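Local atomic coordinates of Syntaxin1 (Monosiga brevicollis, PDB entry 2XHE), a protein that probably acts as a SNARE of the syntaxin family, binding partner SNAREs in membrane fusion during vesicle transport. Residues B[49-63]-B[97-111]. Sequence-based numbering, arbitrary orientation.
Sequences RVKRIRDNIEDIEQA and ISALGNKIRADLKQI
Asp-107 takes two arginines at once, about one turn apart on helix 44-72. Its OD2 accepts a fairly straight hydrogen bond from Arg-52 NE (2.7 Å, 161°), which comes from the syn side but tilted out of the carboxylate plane, while OD2 lies close to the guanidinium plane. Its OD1 receives Arg-49 NH2 at 3.0 Å, nearly in line with the C-O bond, while the bonds from Arg-49 NE and Arg-52 NH1 to OD1 are weak. Bends at chi3 (79°) in Arg-49 and at chi2 and chi3 in Arg-52 bring the long side chains round to the one carboxylate; the two positive charges should favour its ionised form. The Arg-49 guanidinium is sandwiched, with Gln-110 CG over the centre of one face and Arg-52 NH1 toward the rim of the other.

Beside this charged end, isoleucines dominate the interface; beta-branched and restricted in rotation on a helix, they present firm apolar knobs that fit the holes of the partner. Ile-53 is a knob among Ile-104, Asp-107, Leu-108 and Ile-111, its CD1 lying 3.9 Å from Asp-107 CB. Ile-104 answers from the other helix, seated among Ile-53, Asn-56, Ile-57 and Ile-60, with CD1 3.5 Å from Asn-56 CB. Ile-60 sits among Ile-97, Leu-100, Gly-101 and Ile-104, its CD1 3.8 Å from Gly-101 N. Leu-100 divides its two methyls, CD1 against Asp-59 CB and CD2 against the Asn-56 amide, and the small Ala-63 accepts Ile-97 CG1 at 3.4 Å.

Further out, helix 131-171 brings Phe-147 onto Ile-104 and Val-150 onto Ile-57, and Met-236 of helix 214-237 meets Leu-108. The near-antiparallel axes (153°), 9.7 Å apart at closest approach, and the interlocking knobs-into-holes packing are characteristic of neighbouring helices in the N-terminal Habc three-helix bundle of syntaxins.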
loop_
_atom_site.group_PDB
_atom_site.type_symbol
_atom_site.label_atom_id
_atom_site.label_comp_id
_atom_site.label_asym_id
_atom_site.label_seq_id
_atom_site.Cartn_x
_atom_site.Cartn_y
_atom_site.Cartn_z
ATOM N N ARG B 49 29.597 1.264 -11.732
ATOM C CA ARG B 49 28.997 2.589 -11.743
ATOM C C ARG B 49 27.975 2.728 -10.622
ATOM O O ARG B 49 27.916 3.763 -9.953
ATOM C CB ARG B 49 28.303 2.907 -13.072
ATOM C CG ARG B 49 28.911 2.305 -14.318
ATOM C CD ARG B 49 28.401 3.058 -15.538
ATOM N NE ARG B 49 29.128 4.309 -15.692
ATOM C CZ ARG B 49 30.187 4.440 -16.484
ATOM N NH1 ARG B 49 30.593 3.395 -17.198
ATOM N NH2 ARG B 49 30.831 5.603 -16.577
ATOM N N VAL B 50 27.148 1.708 -10.412
ATOM C CA VAL B 50 26.112 1.878 -9.402
ATOM C C VAL B 50 26.671 1.837 -7.974
ATOM O O VAL B 50 26.208 2.585 -7.105
ATOM C CB VAL B 50 24.821 1.022 -9.644
ATOM C CG1 VAL B 50 24.229 1.345 -11.015
ATOM C CG2 VAL B 50 25.074 -0.453 -9.520
ATOM N N LYS B 51 27.690 1.007 -7.745
ATOM C CA LYS B 51 28.482 1.119 -6.518
ATOM C C LYS B 51 28.999 2.557 -6.387
ATOM O O LYS B 51 28.794 3.204 -5.357
ATOM C CB LYS B 51 29.659 0.146 -6.521
ATOM C CG LYS B 51 29.726 -0.765 -5.298
ATOM C CD LYS B 51 29.688 0.025 -4.009
ATOM C CE LYS B 51 29.461 -0.900 -2.826
ATOM N NZ LYS B 51 29.911 -0.279 -1.545
ATOM N N ARG B 52 29.657 3.051 -7.439
ATOM C CA ARG B 52 30.145 4.428 -7.466
ATOM C C ARG B 52 29.047 5.428 -7.111
ATOM O O ARG B 52 29.264 6.287 -6.246
ATOM C CB ARG B 52 30.757 4.783 -8.830
ATOM C CG ARG B 52 32.096 5.536 -8.749
ATOM C CD ARG B 52 32.309 6.533 -9.891
ATOM N NE ARG B 52 31.900 6.037 -11.205
ATOM C CZ ARG B 52 32.415 4.966 -11.805
ATOM N NH1 ARG B 52 31.974 4.604 -13.005
ATOM N NH2 ARG B 52 33.362 4.249 -11.204
ATOM N N ILE B 53 27.887 5.318 -7.783
ATOM C CA ILE B 53 26.750 6.217 -7.552
ATOM C C ILE B 53 26.241 6.101 -6.112
ATOM O O ILE B 53 26.108 7.114 -5.414
ATOM C CB ILE B 53 25.576 5.985 -8.571
ATOM C CG1 ILE B 53 26.045 6.195 -10.010
ATOM C CG2 ILE B 53 24.387 6.917 -8.297
ATOM C CD1 ILE B 53 25.202 5.490 -11.010
ATOM N N ARG B 54 25.968 4.878 -5.655
ATOM C CA ARG B 54 25.554 4.697 -4.262
ATOM C C ARG B 54 26.556 5.385 -3.340
ATOM O O ARG B 54 26.177 6.210 -2.506
ATOM C CB ARG B 54 25.422 3.222 -3.874
ATOM C CG ARG B 54 24.400 2.442 -4.662
ATOM C CD ARG B 54 23.808 1.313 -3.842
ATOM N NE ARG B 54 22.430 1.083 -4.248
ATOM C CZ ARG B 54 22.078 0.611 -5.439
ATOM N NH1 ARG B 54 23.024 0.295 -6.322
ATOM N NH2 ARG B 54 20.787 0.455 -5.747
ATOM N N ASP B 55 27.836 5.051 -3.510
ATOM C CA ASP B 55 28.910 5.621 -2.686
ATOM C C ASP B 55 28.981 7.149 -2.732
ATOM O O ASP B 55 29.065 7.795 -1.688
ATOM C CB ASP B 55 30.271 5.013 -3.046
ATOM C CG ASP B 55 30.471 3.623 -2.456
ATOM O OD1 ASP B 55 29.699 3.240 -1.551
ATOM O OD2 ASP B 55 31.401 2.916 -2.904
ATOM N N ASN B 56 28.949 7.723 -3.933
ATOM C CA ASN B 56 28.951 9.172 -4.073
ATOM C C ASN B 56 27.757 9.799 -3.366
ATOM O O ASN B 56 27.915 10.805 -2.663
ATOM C CB ASN B 56 28.940 9.581 -5.545
ATOM C CG ASN B 56 30.253 9.313 -6.240
ATOM O OD1 ASN B 56 31.225 8.896 -5.615
ATOM N ND2 ASN B 56 30.293 9.562 -7.543
ATOM N N ILE B 57 26.567 9.215 -3.568
ATOM C CA ILE B 57 25.341 9.703 -2.931
ATOM C C ILE B 57 25.510 9.769 -1.409
ATOM O O ILE B 57 25.278 10.817 -0.803
ATOM C CB ILE B 57 24.092 8.851 -3.304
ATOM C CG1 ILE B 57 23.612 9.161 -4.716
ATOM C CG2 ILE B 57 22.926 9.109 -2.354
ATOM C CD1 ILE B 57 22.505 8.235 -5.164
ATOM N N GLU B 58 25.924 8.658 -0.798
ATOM C CA GLU B 58 26.232 8.648 0.638
ATOM C C GLU B 58 27.248 9.738 1.024
ATOM O O GLU B 58 27.062 10.447 2.014
ATOM C CB GLU B 58 26.722 7.270 1.097
ATOM C CG GLU B 58 25.703 6.149 0.958
ATOM C CD GLU B 58 26.180 4.840 1.583
ATOM O OE1 GLU B 58 27.149 4.866 2.377
ATOM O OE2 GLU B 58 25.581 3.781 1.285
ATOM N N ASP B 59 28.319 9.872 0.243
ATOM C CA ASP B 59 29.292 10.938 0.460
ATOM C C ASP B 59 28.598 12.295 0.482
ATOM O O ASP B 59 28.705 13.037 1.462
ATOM C CB ASP B 59 30.382 10.919 -0.615
ATOM C CG ASP B 59 31.419 9.818 -0.385
ATOM O OD1 ASP B 59 31.468 9.260 0.737
ATOM O OD2 ASP B 59 32.188 9.513 -1.329
ATOM N N ILE B 60 27.881 12.611 -0.597
ATOM C CA ILE B 60 27.124 13.855 -0.668
ATOM C C ILE B 60 26.220 14.043 0.558
ATOM O O ILE B 60 26.152 15.137 1.119
ATOM C CB ILE B 60 26.282 13.944 -1.953
ATOM C CG1 ILE B 60 27.171 13.853 -3.191
ATOM C CG2 ILE B 60 25.477 15.234 -1.985
ATOM C CD1 ILE B 60 26.452 14.261 -4.469
ATOM N N GLU B 61 25.535 12.979 0.979
ATOM C CA GLU B 61 24.648 13.050 2.143
ATOM C C GLU B 61 25.353 13.571 3.387
ATOM O O GLU B 61 24.807 14.406 4.104
ATOM C CB GLU B 61 24.017 11.694 2.447
ATOM C CG GLU B 61 22.858 11.349 1.543
ATOM C CD GLU B 61 21.967 10.276 2.124
ATOM O OE1 GLU B 61 20.989 10.636 2.819
ATOM O OE2 GLU B 61 22.245 9.078 1.888
ATOM N N GLN B 62 26.558 13.061 3.641
ATOM C CA GLN B 62 27.369 13.488 4.779
ATOM C C GLN B 62 27.854 14.920 4.567
ATOM O O GLN B 62 27.759 15.760 5.460
ATOM C CB GLN B 62 28.567 12.551 4.958
ATOM C CG GLN B 62 28.638 11.843 6.314
ATOM C CD GLN B 62 27.576 10.758 6.481
ATOM O OE1 GLN B 62 27.054 10.221 5.501
ATOM N NE2 GLN B 62 27.258 10.428 7.731
ATOM N N ALA B 63 28.369 15.187 3.371
ATOM C CA ALA B 63 28.828 16.518 2.991
ATOM C C ALA B 63 27.753 17.597 3.176
ATOM O O ALA B 63 28.035 18.686 3.674
ATOM C CB ALA B 63 29.330 16.503 1.545
ATOM N N ILE B 97 30.832 18.379 -3.358
ATOM C CA ILE B 97 29.444 17.991 -3.537
ATOM C C ILE B 97 29.053 18.173 -4.993
ATOM O O ILE B 97 28.303 17.381 -5.555
ATOM C CB ILE B 97 28.525 18.816 -2.629
ATOM C CG1 ILE B 97 28.859 18.515 -1.167
ATOM C CG2 ILE B 97 27.037 18.533 -2.953
ATOM C CD1 ILE B 97 27.971 19.187 -0.160
ATOM N N SER B 98 29.586 19.218 -5.602
ATOM C CA SER B 98 29.363 19.484 -7.009
ATOM C C SER B 98 30.089 18.475 -7.912
ATOM O O SER B 98 29.488 17.895 -8.815
ATOM C CB SER B 98 29.779 20.922 -7.324
ATOM O OG SER B 98 29.918 21.122 -8.714
ATOM N N ALA B 99 31.379 18.260 -7.661
ATOM C CA ALA B 99 32.166 17.292 -8.427
ATOM C C ALA B 99 31.590 15.874 -8.319
ATOM O O ALA B 99 31.579 15.119 -9.298
ATOM C CB ALA B 99 33.616 17.322 -7.978
ATOM N N LEU B 100 31.124 15.523 -7.121
ATOM C CA LEU B 100 30.439 14.260 -6.884
ATOM C C LEU B 100 29.091 14.226 -7.602
ATOM O O LEU B 100 28.711 13.211 -8.189
ATOM C CB LEU B 100 30.240 14.039 -5.388
ATOM C CG LEU B 100 31.472 13.497 -4.663
ATOM C CD1 LEU B 100 31.243 13.394 -3.169
ATOM C CD2 LEU B 100 31.806 12.150 -5.236
ATOM N N GLY B 101 28.376 15.345 -7.550
ATOM C CA GLY B 101 27.135 15.501 -8.282
ATOM C C GLY B 101 27.276 15.248 -9.775
ATOM O O GLY B 101 26.546 14.435 -10.339
ATOM N N ASN B 102 28.213 15.937 -10.417
ATOM C CA ASN B 102 28.405 15.797 -11.856
ATOM C C ASN B 102 28.799 14.391 -12.287
ATOM O O ASN B 102 28.418 13.940 -13.368
ATOM C CB ASN B 102 29.407 16.829 -12.376
ATOM C CG ASN B 102 28.852 18.240 -12.336
ATOM O OD1 ASN B 102 29.454 19.140 -11.751
ATOM N ND2 ASN B 102 27.680 18.435 -12.942
ATOM N N LYS B 103 29.557 13.693 -11.451
ATOM C CA LYS B 103 29.936 12.331 -11.782
ATOM C C LYS B 103 28.683 11.466 -11.767
ATOM O O LYS B 103 28.421 10.727 -12.712
ATOM C CB LYS B 103 30.988 11.793 -10.803
ATOM C CG LYS B 103 32.208 11.130 -11.475
ATOM C CD LYS B 103 31.861 9.824 -12.168
ATOM C CE LYS B 103 32.546 9.702 -13.529
ATOM N NZ LYS B 103 34.024 9.550 -13.435
ATOM N N ILE B 104 27.911 11.576 -10.690
ATOM C CA ILE B 104 26.653 10.846 -10.558
ATOM C C ILE B 104 25.767 11.097 -11.769
ATOM O O ILE B 104 25.168 10.168 -12.318
ATOM C CB ILE B 104 25.877 11.266 -9.289
ATOM C CG1 ILE B 104 26.445 10.562 -8.055
ATOM C CG2 ILE B 104 24.416 10.923 -9.434
ATOM C CD1 ILE B 104 26.186 11.298 -6.755
ATOM N N ARG B 105 25.691 12.356 -12.188
ATOM C CA ARG B 105 24.853 12.698 -13.327
ATOM C C ARG B 105 25.387 12.081 -14.620
ATOM O O ARG B 105 24.619 11.645 -15.483
ATOM C CB ARG B 105 24.638 14.215 -13.455
ATOM C CG ARG B 105 23.932 14.593 -14.744
ATOM C CD ARG B 105 23.049 15.798 -14.582
ATOM N NE ARG B 105 23.773 16.935 -14.029
ATOM C CZ ARG B 105 23.538 18.195 -14.378
ATOM N NH1 ARG B 105 22.597 18.478 -15.285
ATOM N NH2 ARG B 105 24.244 19.175 -13.826
ATOM N N ALA B 106 26.703 12.022 -14.746
ATOM C CA ALA B 106 27.299 11.483 -15.955
ATOM C C ALA B 106 27.223 9.960 -15.979
ATOM O O ALA B 106 27.055 9.358 -17.043
ATOM C CB ALA B 106 28.727 11.962 -16.101
ATOM N N ASP B 107 27.352 9.339 -14.810
ATOM C CA ASP B 107 27.218 7.893 -14.718
ATOM C C ASP B 107 25.771 7.507 -15.022
ATOM O O ASP B 107 25.528 6.529 -15.726
ATOM C CB ASP B 107 27.658 7.355 -13.342
ATOM C CG ASP B 107 29.181 7.277 -13.183
ATOM O OD1 ASP B 107 29.903 7.152 -14.198
ATOM O OD2 ASP B 107 29.656 7.333 -12.027
ATOM N N LEU B 108 24.810 8.277 -14.508
ATOM C CA LEU B 108 23.399 8.025 -14.825
ATOM C C LEU B 108 23.136 8.146 -16.330
ATOM O O LEU B 108 22.673 7.191 -16.953
ATOM C CB LEU B 108 22.464 8.949 -14.041
ATOM C CG LEU B 108 22.323 8.620 -12.556
ATOM C CD1 LEU B 108 21.408 9.613 -11.850
ATOM C CD2 LEU B 108 21.864 7.177 -12.348
ATOM N N LYS B 109 23.441 9.310 -16.909
ATOM C CA LYS B 109 23.265 9.511 -18.346
ATOM C C LYS B 109 23.898 8.390 -19.149
ATOM O O LYS B 109 23.297 7.879 -20.090
ATOM C CB LYS B 109 23.794 10.874 -18.804
ATOM C CG LYS B 109 22.760 11.989 -18.673
ATOM C CD LYS B 109 23.314 13.351 -19.058
ATOM C CE LYS B 109 22.301 14.456 -18.761
ATOM N NZ LYS B 109 22.856 15.817 -19.022
ATOM N N GLN B 110 25.108 7.996 -18.767
ATOM C CA GLN B 110 25.799 6.918 -19.461
ATOM C C GLN B 110 24.945 5.642 -19.453
ATOM O O GLN B 110 24.842 4.952 -20.471
ATOM C CB GLN B 110 27.192 6.686 -18.855
ATOM C CG GLN B 110 27.978 5.495 -19.436
ATOM C CD GLN B 110 28.040 5.496 -20.962
ATOM O OE1 GLN B 110 27.949 6.551 -21.606
ATOM N NE2 GLN B 110 28.194 4.306 -21.547
ATOM N N ILE B 111 24.314 5.343 -18.317
ATOM C CA ILE B 111 23.503 4.130 -18.199
ATOM C C ILE B 111 22.212 4.257 -19.003
ATOM O O ILE B 111 21.716 3.270 -19.554
ATOM C CB ILE B 111 23.172 3.774 -16.731
ATOM C CG1 ILE B 111 24.445 3.738 -15.884
ATOM C CG2 ILE B 111 22.467 2.430 -16.660
ATOM C CD1 ILE B 111 24.224 3.300 -14.438
#